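PDB 4OPC: conserved Archaeal protein from Sulfolobus acidocaldarius, which catalyses the FAD-dependent hydrogenation of the double bonds in the geranylgeranyl chains of archaeal membrane lipids, turning unsaturated archaeols into saturated ones. Local coordinates for residues L5-L10 against K31-D36; L10-G15 against E156-S161; K393-I398 against F408-V413. All coordinates share one frame; numbering follows the deposited sequence.

Contact 1: residues L5-L10 against K31-D36; sequences LKYDVL and KILLVD. With FDA (dihydroflavine-adenine dinucleotide), chain B.
Lys31 grips Asp8 with its backbone and Tyr7 with its side chain. Its N-H runs almost straight to Asp8 OD2 (Lys31 N to Asp8 OD2 2.8 Å, 178° at the hydrogen), on the anti side of the carboxylate, while its carbonyl O accepts from Asp8 N at 2.8 Å and, weakly, from Val9 N. The chain, with CG anti to the backbone N (chi1 -170°), runs extended as far as CE, crossing the Tyr7 ring at a slant before bending at chi4; CE sits over one face of the ring, 3.8 Å from the Tyr7 centroid, as a CH-pi contact. Ile32 pairs with Val9 in parallel register, and its CG1 is 4.3 Å from Val9 CB. These are the first and second strands of the beta-alpha-beta unit of a Rossmann-type FAD domain, joined through helix 16-25. Leu33 carries the pairing on: Leu33 N to Val9 O is 3.0 Å. Its CB lies on the opposite face of the Tyr7 ring from Lys31, 3.9 Å from the centroid, so the ring is sandwiched between two aliphatic groups; Tyr7 OH goes on to Glu116. Leu33 CD2 also packs beside Leu10 CD1. Val35 adds a looser touch on Leu10 CD1, and just past it Asp36 takes both hydroxyls of the adenosine ribose, OD1 from FDA O2B and OD2 from FDA O3B at 2.6 Å.

Contact 2: residues L10-G15 against E156-S161; sequences LIIGGG and EATGYS. With FDA (dihydroflavine-adenine dinucleotide), chain B.
Thr158 and Ile12 lie side by side, pointing the same way, with their CG2 methyls over the adenine of the dinucleotide. Starting at CB, Thr158 is already against the base, 3.4 Å from FDA N7A. From there CG2, anti to the carbonyl carbon, lies 3.6 Å from the same FDA N7A and reaches across to Ile12 CG2 at 3.6 Å; that Ile12 methyl is itself close to FDA N1A, so both methyls meet over one face of the adenine. The other branch, OG1, sits between the backbone N and the carbonyl carbon (chi1 63°), donates to Glu156 OE1 at 2.8 Å and is also bonded to Ser163 N. Thr158 N reaches the same oxygen from the same face of the carboxylate plane, and Ser290 is a further partner of OE1. The Glu156 carboxylate, whose OE2 takes the amides of Phe164 and Arg165, thus fixes the threonine that lies over the base.

Between the backbones, Ile12 and Glu156 pair in parallel as strand 9-12 meets the end of strand 153-156, and Ala157 N donates to Ile12 O at 2.8 Å. Beyond this pairing comes the glycine-rich turn of a Rossmann dinucleotide fold, consistent with a GxGxxG pattern whose first two glycines are Gly13 and Gly15. Gly13, with no side chain, brings its CA to 3.5 Å from Ala157 O in a CA-H...O contact (162° at the hydrogen). Gly15, the N-cap of the following helix, lies against the pyrophosphate. One water donates to Ala157 O and to FDA O1P, the latter at 2.7 Å, and accepts weakly from Gly15 N.

Contact 3: residues K393-I398 against F408-V413; sequences KAMRVI and FKLKAV
The Phe408 ring takes Ile398 CD1 over one face, 4.0 Å from the ring centroid and 24° off the normal, displaced toward the CD1-CE1 side. Ile398 O comes in obliquely on the same side, 3.6 Å from Phe408 CZ. The two side chains slide past each other in opposite directions; Ile398 CG1 lies between the backbone N and the carbonyl carbon (chi1 65°), which carries CD1 out over the ring. Met395 comes next. Bent at both chi2 and chi3, its chain folds back to put CE against Leu410 CB at 3.5 Å, a tight carbon pair, while SD rests 3.8 Å from Phe408 O. Leu410 CD2 then reaches Ala394 CB at 3.6 Å. Helix 388-397 is thereby packed on the start of helix 410-425, the two forming a helix-loop-helix unit. Phe354 of helix 332-357 also touches Leu410, whose side chain is about 5 Å from the bound lipid. At the margin, Lys411 forms a salt bridge with Asp392, the residue just before Lys393. No hydrogen bond crosses between the two segments, so their grip rests on apolar and CH-pi contacts, with the Lys411-Asp392 salt bridge added at its border.

How the contacts relate
Contacts 1 and 2 share Leu10 and lie on the same mixed sheet, in its parallel part, where strand 9-12 runs between strands 32-35 and 153-156; their centres are 13 Å apart. Along the chain their segments alternate, so the central strand is paired first with its near neighbour and later with one returning after more than a hundred residues. Both end at FDA, and Asp36 OD2 of contact 1 reaches Gly14 N of contact 2 at 2.7 Å, tying the ribose-binding acid to the glycine turn. Contact 3 comes last in sequence, among the C-terminal helices on the opposite side of the chain's centre, its centre 41 Å from that of contact 2, and near the lipid rather than the cofactor.

Contact 1: residues L5-L10 against K31-D36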
# COMPACT_ATOMS: atom_id res chain seq x y z
N LEU A 5 -25.17 8.42 -19.27
CA LEU A 5 -25.42 9.22 -18.06
C LEU A 5 -24.27 10.19 -17.81
O LEU A 5 -23.13 9.88 -18.11
CB LEU A 5 -25.59 8.29 -16.87
CG LEU A 5 -26.69 7.24 -17.07
CD1 LEU A 5 -26.65 6.21 -15.95
CD2 LEU A 5 -28.06 7.89 -17.14
N LYS A 6 -24.57 11.35 -17.24
CA LYS A 6 -23.57 12.40 -17.00
C LYS A 6 -23.29 12.60 -15.52
O LYS A 6 -24.17 13.01 -14.77
CB LYS A 6 -24.03 13.72 -17.61
CG LYS A 6 -24.27 13.67 -19.11
CD LYS A 6 -23.00 13.94 -19.88
CE LYS A 6 -23.29 14.02 -21.38
NZ LYS A 6 -24.39 14.98 -21.68
N TYR A 7 -22.05 12.34 -15.12
CA TYR A 7 -21.62 12.50 -13.73
C TYR A 7 -20.45 13.47 -13.66
O TYR A 7 -19.78 13.74 -14.66
CB TYR A 7 -21.21 11.14 -13.13
CG TYR A 7 -22.40 10.29 -12.75
CD1 TYR A 7 -23.11 9.60 -13.71
CD2 TYR A 7 -22.83 10.21 -11.43
CE1 TYR A 7 -24.23 8.84 -13.38
CE2 TYR A 7 -23.95 9.45 -11.09
CZ TYR A 7 -24.63 8.76 -12.07
OH TYR A 7 -25.75 8.01 -11.75
N ASP A 8 -20.21 14.02 -12.48
CA ASP A 8 -19.03 14.85 -12.30
C ASP A 8 -17.80 13.98 -12.14
O ASP A 8 -16.77 14.22 -12.79
CB ASP A 8 -19.20 15.75 -11.08
CG ASP A 8 -20.26 16.79 -11.28
OD1 ASP A 8 -20.35 17.35 -12.41
OD2 ASP A 8 -21.03 17.05 -10.33
N VAL A 9 -17.91 12.96 -11.27
CA VAL A 9 -16.79 12.07 -10.95
C VAL A 9 -17.28 10.63 -10.98
O VAL A 9 -18.37 10.32 -10.47
CB VAL A 9 -16.23 12.38 -9.53
CG1 VAL A 9 -15.08 11.45 -9.19
CG2 VAL A 9 -15.79 13.83 -9.44
N LEU A 10 -16.47 9.74 -11.57
CA LEU A 10 -16.70 8.30 -11.50
C LEU A 10 -15.53 7.65 -10.76
O LEU A 10 -14.38 7.80 -11.17
CB LEU A 10 -16.80 7.71 -12.91
CG LEU A 10 -16.77 6.18 -13.00
CD1 LEU A 10 -17.99 5.56 -12.33
CD2 LEU A 10 -16.69 5.77 -14.46
N LYS A 31 -22.03 15.40 -8.35
CA LYS A 31 -22.73 14.17 -8.72
C LYS A 31 -21.67 13.10 -8.93
O LYS A 31 -20.91 13.14 -9.90
CB LYS A 31 -23.56 14.37 -10.00
CG LYS A 31 -24.49 13.21 -10.30
CD LYS A 31 -25.30 13.45 -11.56
CE LYS A 31 -26.16 12.23 -11.88
NZ LYS A 31 -27.08 11.90 -10.76
N ILE A 32 -21.61 12.15 -8.00
CA ILE A 32 -20.54 11.17 -7.94
C ILE A 32 -21.11 9.77 -8.00
O ILE A 32 -22.09 9.47 -7.32
CB ILE A 32 -19.74 11.31 -6.64
CG1 ILE A 32 -19.21 12.74 -6.48
CG2 ILE A 32 -18.59 10.30 -6.58
CD1 ILE A 32 -18.77 13.09 -5.06
N LEU A 33 -20.50 8.93 -8.83
CA LEU A 33 -20.84 7.52 -8.89
C LEU A 33 -19.62 6.70 -8.53
O LEU A 33 -18.54 6.91 -9.08
CB LEU A 33 -21.29 7.13 -10.30
CG LEU A 33 -21.59 5.64 -10.52
CD1 LEU A 33 -22.73 5.16 -9.63
CD2 LEU A 33 -21.90 5.37 -11.99
N LEU A 34 -19.79 5.76 -7.61
CA LEU A 34 -18.75 4.76 -7.36
C LEU A 34 -19.28 3.40 -7.76
O LEU A 34 -20.43 3.05 -7.46
CB LEU A 34 -18.31 4.77 -5.89
CG LEU A 34 -17.21 3.81 -5.45
CD1 LEU A 34 -16.44 4.42 -4.29
CD2 LEU A 34 -17.76 2.45 -5.03
N VAL A 35 -18.44 2.61 -8.43
CA VAL A 35 -18.80 1.25 -8.80
C VAL A 35 -17.79 0.27 -8.23
O VAL A 35 -16.61 0.60 -8.05
CB VAL A 35 -18.88 1.07 -10.34
CG1 VAL A 35 -19.95 2.01 -10.93
CG2 VAL A 35 -17.53 1.29 -11.01
N ASP A 36 -18.25 -0.94 -7.94
CA ASP A 36 -17.34 -2.02 -7.59
C ASP A 36 -17.89 -3.32 -8.14
O ASP A 36 -19.10 -3.57 -8.08
CB ASP A 36 -17.16 -2.12 -6.07
CG ASP A 36 -15.93 -2.91 -5.69
OD1 ASP A 36 -15.94 -4.15 -5.86
OD2 ASP A 36 -14.94 -2.30 -5.24
PA FDA B . -8.47 -3.07 -3.14
O1A FDA B . -7.90 -4.19 -3.91
O2A FDA B . -8.75 -3.31 -1.66
O5B FDA B . -9.83 -2.61 -3.81
C5B FDA B . -9.94 -2.55 -5.25
C4B FDA B . -11.41 -2.67 -5.58
O4B FDA B . -11.60 -2.41 -6.99
C3B FDA B . -12.02 -4.04 -5.30
O3B FDA B . -13.11 -3.94 -4.38
C2B FDA B . -12.42 -4.56 -6.70
O2B FDA B . -13.61 -5.34 -6.67
C1B FDA B . -12.62 -3.27 -7.47
N9A FDA B . -12.45 -3.32 -8.91
C8A FDA B . -11.33 -3.70 -9.61
N7A FDA B . -11.43 -3.57 -10.91
C5A FDA B . -12.71 -3.06 -11.08
C6A FDA B . -13.42 -2.65 -12.23
N6A FDA B . -12.90 -2.65 -13.46
N1A FDA B . -14.65 -2.13 -12.05
C2A FDA B . -15.16 -2.10 -10.82
N3A FDA B . -14.58 -2.42 -9.66
C4A FDA B . -13.33 -2.87 -9.86
N1 FDA B . -2.08 -3.05 4.35
C2 FDA B . -2.21 -2.52 5.61
O2 FDA B . -2.36 -1.31 5.78
N3 FDA B . -2.20 -3.40 6.66
C4 FDA B . -1.96 -4.75 6.61
O4 FDA B . -2.12 -5.44 7.62
C4X FDA B . -1.77 -5.24 5.30
N5 FDA B . -1.56 -6.58 5.12
C5X FDA B . -1.71 -7.14 3.87
C6 FDA B . -1.77 -8.51 3.71
C7 FDA B . -2.01 -9.10 2.48
C7M FDA B . -2.20 -10.59 2.39
C8 FDA B . -2.14 -8.28 1.34
C8M FDA B . -2.46 -8.89 -0.00
C9 FDA B . -2.05 -6.90 1.49
C9A FDA B . -1.86 -6.31 2.73
N10 FDA B . -1.81 -4.91 2.92
C10 FDA B . -1.89 -4.40 4.20
C1' FDA B . -2.01 -3.97 1.79
C2' FDA B . -3.46 -3.48 1.74
O2' FDA B . -4.37 -4.58 1.90
C3' FDA B . -3.75 -2.81 0.39
O3' FDA B . -2.70 -1.90 0.12
C4' FDA B . -5.06 -2.01 0.32
O4' FDA B . -6.16 -2.76 0.83
C5' FDA B . -5.34 -1.55 -1.09
O5' FDA B . -6.63 -0.89 -1.14
P FDA B . -7.24 -0.46 -2.54
O1P FDA B . -8.52 0.19 -2.26
O2P FDA B . -6.22 0.30 -3.39
O3P FDA B . -7.45 -1.84 -3.33

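Contact 2: residues L10-G15 against E156-S161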
# COMPACT_ATOMS: atom_id res chain seq x y z
N LEU A 10 -16.47 9.74 -11.57
CA LEU A 10 -16.70 8.30 -11.50
C LEU A 10 -15.53 7.65 -10.76
O LEU A 10 -14.38 7.80 -11.17
CB LEU A 10 -16.80 7.71 -12.91
CG LEU A 10 -16.77 6.18 -13.00
CD1 LEU A 10 -17.99 5.56 -12.33
CD2 LEU A 10 -16.69 5.77 -14.46
N ILE A 11 -15.84 6.94 -9.68
CA ILE A 11 -14.81 6.24 -8.90
C ILE A 11 -14.94 4.77 -9.20
O ILE A 11 -16.03 4.20 -9.05
CB ILE A 11 -14.96 6.49 -7.38
CG1 ILE A 11 -14.93 8.00 -7.09
CG2 ILE A 11 -13.86 5.76 -6.60
CD1 ILE A 11 -15.43 8.37 -5.69
N ILE A 12 -13.85 4.17 -9.66
CA ILE A 12 -13.85 2.77 -10.05
C ILE A 12 -13.10 1.98 -9.00
O ILE A 12 -11.86 2.03 -8.93
CB ILE A 12 -13.24 2.54 -11.42
CG1 ILE A 12 -13.89 3.45 -12.47
CG2 ILE A 12 -13.36 1.08 -11.82
CD1 ILE A 12 -13.24 3.35 -13.84
N GLY A 13 -13.86 1.27 -8.17
CA GLY A 13 -13.32 0.50 -7.06
C GLY A 13 -13.70 1.13 -5.74
O GLY A 13 -13.62 2.35 -5.56
N GLY A 14 -14.12 0.29 -4.80
CA GLY A 14 -14.61 0.76 -3.52
C GLY A 14 -13.89 0.18 -2.31
O GLY A 14 -14.52 0.05 -1.26
N GLY A 15 -12.61 -0.16 -2.45
CA GLY A 15 -11.80 -0.56 -1.31
C GLY A 15 -11.41 0.65 -0.49
O GLY A 15 -12.05 1.69 -0.59
N GLU A 156 -9.31 6.07 -10.56
CA GLU A 156 -8.98 4.67 -10.80
C GLU A 156 -8.48 4.08 -9.48
O GLU A 156 -7.37 4.37 -9.04
CB GLU A 156 -7.91 4.56 -11.89
CG GLU A 156 -8.10 3.41 -12.87
CD GLU A 156 -7.53 2.07 -12.39
OE1 GLU A 156 -7.35 1.89 -11.17
OE2 GLU A 156 -7.30 1.18 -13.23
N ALA A 157 -9.32 3.27 -8.86
CA ALA A 157 -9.06 2.72 -7.54
C ALA A 157 -9.26 1.21 -7.58
O ALA A 157 -9.83 0.61 -6.66
CB ALA A 157 -9.98 3.37 -6.52
N THR A 158 -8.79 0.58 -8.66
CA THR A 158 -9.08 -0.83 -8.93
C THR A 158 -8.14 -1.81 -8.24
O THR A 158 -8.19 -3.02 -8.48
CB THR A 158 -9.06 -1.12 -10.45
OG1 THR A 158 -7.74 -0.88 -10.95
CG2 THR A 158 -10.08 -0.26 -11.21
N GLY A 159 -7.29 -1.31 -7.35
CA GLY A 159 -6.30 -2.15 -6.69
C GLY A 159 -5.25 -2.70 -7.63
O GLY A 159 -5.00 -2.14 -8.70
N TYR A 160 -4.61 -3.79 -7.23
CA TYR A 160 -3.53 -4.36 -8.02
C TYR A 160 -3.98 -4.74 -9.44
O TYR A 160 -3.18 -4.77 -10.37
CB TYR A 160 -2.93 -5.58 -7.31
CG TYR A 160 -1.82 -6.26 -8.08
CD1 TYR A 160 -0.50 -5.84 -7.96
CD2 TYR A 160 -2.10 -7.31 -8.93
CE1 TYR A 160 0.52 -6.47 -8.68
CE2 TYR A 160 -1.12 -7.93 -9.65
CZ TYR A 160 0.19 -7.52 -9.52
OH TYR A 160 1.16 -8.18 -10.25
N SER A 161 -5.27 -5.03 -9.61
CA SER A 161 -5.78 -5.36 -10.94
C SER A 161 -5.45 -4.30 -11.98
O SER A 161 -5.20 -4.64 -13.14
CB SER A 161 -7.29 -5.62 -10.91
OG SER A 161 -8.04 -4.42 -10.90
PA FDA B . -8.47 -3.07 -3.14
O1A FDA B . -7.90 -4.19 -3.91
O2A FDA B . -8.75 -3.31 -1.66
O5B FDA B . -9.83 -2.61 -3.81
C5B FDA B . -9.94 -2.55 -5.25
C4B FDA B . -11.41 -2.67 -5.58
O4B FDA B . -11.60 -2.41 -6.99
C3B FDA B . -12.02 -4.04 -5.30
O3B FDA B . -13.11 -3.94 -4.38
C2B FDA B . -12.42 -4.56 -6.70
O2B FDA B . -13.61 -5.34 -6.67
C1B FDA B . -12.62 -3.27 -7.47
N9A FDA B . -12.45 -3.32 -8.91
C8A FDA B . -11.33 -3.70 -9.61
N7A FDA B . -11.43 -3.57 -10.91
C5A FDA B . -12.71 -3.06 -11.08
C6A FDA B . -13.42 -2.65 -12.23
N6A FDA B . -12.90 -2.65 -13.46
N1A FDA B . -14.65 -2.13 -12.05
C2A FDA B . -15.16 -2.10 -10.82
N3A FDA B . -14.58 -2.42 -9.66
C4A FDA B . -13.33 -2.87 -9.86
N1 FDA B . -2.08 -3.05 4.35
C2 FDA B . -2.21 -2.52 5.61
O2 FDA B . -2.36 -1.31 5.78
N3 FDA B . -2.20 -3.40 6.66
C4 FDA B . -1.96 -4.75 6.61
O4 FDA B . -2.12 -5.44 7.62
C4X FDA B . -1.77 -5.24 5.30
N5 FDA B . -1.56 -6.58 5.12
C5X FDA B . -1.71 -7.14 3.87
C6 FDA B . -1.77 -8.51 3.71
C7 FDA B . -2.01 -9.10 2.48
C7M FDA B . -2.20 -10.59 2.39
C8 FDA B . -2.14 -8.28 1.34
C8M FDA B . -2.46 -8.89 -0.00
C9 FDA B . -2.05 -6.90 1.49
C9A FDA B . -1.86 -6.31 2.73
N10 FDA B . -1.81 -4.91 2.92
C10 FDA B . -1.89 -4.40 4.20
C1' FDA B . -2.01 -3.97 1.79
C2' FDA B . -3.46 -3.48 1.74
O2' FDA B . -4.37 -4.58 1.90
C3' FDA B . -3.75 -2.81 0.39
O3' FDA B . -2.70 -1.90 0.12
C4' FDA B . -5.06 -2.01 0.32
O4' FDA B . -6.16 -2.76 0.83
C5' FDA B . -5.34 -1.55 -1.09
O5' FDA B . -6.63 -0.89 -1.14
P FDA B . -7.24 -0.46 -2.54
O1P FDA B . -8.52 0.19 -2.26
O2P FDA B . -6.22 0.30 -3.39
O3P FDA B . -7.45 -1.84 -3.33
O HOH W 1 -10.49 1.04 -3.94

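Contact 3: residues K393-I398 against F408-V413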
# COMPACT_ATOMS: atom_id res chain seq x y z
N LYS A 393 27.39 5.20 12.97
CA LYS A 393 27.36 4.41 14.20
C LYS A 393 27.19 2.93 13.89
O LYS A 393 27.85 2.07 14.48
CB LYS A 393 26.25 4.91 15.13
CG LYS A 393 26.01 4.05 16.35
CD LYS A 393 27.25 3.94 17.23
CE LYS A 393 26.97 3.10 18.46
NZ LYS A 393 25.92 3.71 19.32
N ALA A 394 26.28 2.63 12.96
CA ALA A 394 26.05 1.26 12.52
C ALA A 394 27.33 0.62 11.99
O ALA A 394 27.63 -0.54 12.30
CB ALA A 394 24.98 1.25 11.44
N MET A 395 28.08 1.37 11.20
CA MET A 395 29.32 0.84 10.63
C MET A 395 30.36 0.55 11.69
O MET A 395 31.11 -0.42 11.60
CB MET A 395 29.85 1.77 9.54
CG MET A 395 28.89 1.95 8.37
SD MET A 395 28.46 0.44 7.47
CE MET A 395 27.07 -0.22 8.39
N ARG A 396 30.40 1.39 12.72
CA ARG A 396 31.28 1.11 13.84
C ARG A 396 30.83 -0.15 14.59
O ARG A 396 31.65 -0.96 15.02
CB ARG A 396 31.36 2.31 14.79
CG ARG A 396 32.15 2.04 16.06
CD ARG A 396 32.42 3.31 16.85
NE ARG A 396 33.51 4.09 16.28
CZ ARG A 396 33.95 5.24 16.79
NH1 ARG A 396 33.38 5.73 17.88
NH2 ARG A 396 34.95 5.89 16.21
N VAL A 397 29.52 -0.32 14.73
CA VAL A 397 28.98 -1.48 15.45
C VAL A 397 29.38 -2.80 14.80
O VAL A 397 29.70 -3.78 15.49
CB VAL A 397 27.45 -1.37 15.59
CG1 VAL A 397 26.84 -2.71 15.98
CG2 VAL A 397 27.09 -0.30 16.61
N ILE A 398 29.39 -2.84 13.47
CA ILE A 398 29.66 -4.10 12.77
C ILE A 398 31.11 -4.24 12.34
O ILE A 398 31.44 -5.17 11.61
CB ILE A 398 28.74 -4.27 11.54
CG1 ILE A 398 29.03 -3.21 10.48
CG2 ILE A 398 27.26 -4.24 11.96
CD1 ILE A 398 28.40 -3.50 9.14
N PHE A 408 27.86 -3.94 5.17
CA PHE A 408 28.85 -2.87 5.05
C PHE A 408 28.48 -1.82 4.01
O PHE A 408 29.17 -0.80 3.90
CB PHE A 408 30.25 -3.44 4.76
CG PHE A 408 30.84 -4.22 5.91
CD1 PHE A 408 31.39 -3.56 7.00
CD2 PHE A 408 30.85 -5.61 5.90
CE1 PHE A 408 31.94 -4.28 8.07
CE2 PHE A 408 31.40 -6.33 6.96
CZ PHE A 408 31.94 -5.67 8.04
N LYS A 409 27.42 -2.05 3.25
CA LYS A 409 26.96 -1.07 2.27
C LYS A 409 25.93 -0.12 2.83
O LYS A 409 25.35 0.67 2.08
CB LYS A 409 26.40 -1.78 1.04
CG LYS A 409 27.50 -2.36 0.16
CD LYS A 409 26.92 -3.21 -0.95
CE LYS A 409 28.00 -3.67 -1.91
NZ LYS A 409 28.61 -2.53 -2.66
N LEU A 410 25.70 -0.17 4.14
CA LEU A 410 24.58 0.58 4.72
C LEU A 410 24.76 2.09 4.55
O LEU A 410 23.78 2.82 4.35
CB LEU A 410 24.39 0.23 6.19
CG LEU A 410 23.20 0.94 6.85
CD1 LEU A 410 21.91 0.49 6.18
CD2 LEU A 410 23.16 0.69 8.35
N LYS A 411 26.00 2.57 4.63
CA LYS A 411 26.25 3.99 4.44
C LYS A 411 25.86 4.43 3.04
O LYS A 411 25.21 5.47 2.86
CB LYS A 411 27.73 4.30 4.67
CG LYS A 411 28.08 5.74 4.40
CD LYS A 411 27.28 6.68 5.28
CE LYS A 411 27.80 8.11 5.20
NZ LYS A 411 29.19 8.21 5.74
N ALA A 412 26.24 3.65 2.04
CA ALA A 412 25.88 3.95 0.66
C ALA A 412 24.36 3.88 0.46
O ALA A 412 23.80 4.66 -0.31
CB ALA A 412 26.57 2.99 -0.29
N VAL A 413 23.71 2.94 1.14
CA VAL A 413 22.27 2.83 1.07
C VAL A 413 21.63 4.11 1.59
O VAL A 413 20.73 4.67 0.95
CB VAL A 413 21.78 1.62 1.88
CG1 VAL A 413 20.28 1.61 1.95
CG2 VAL A 413 22.27 0.34 1.23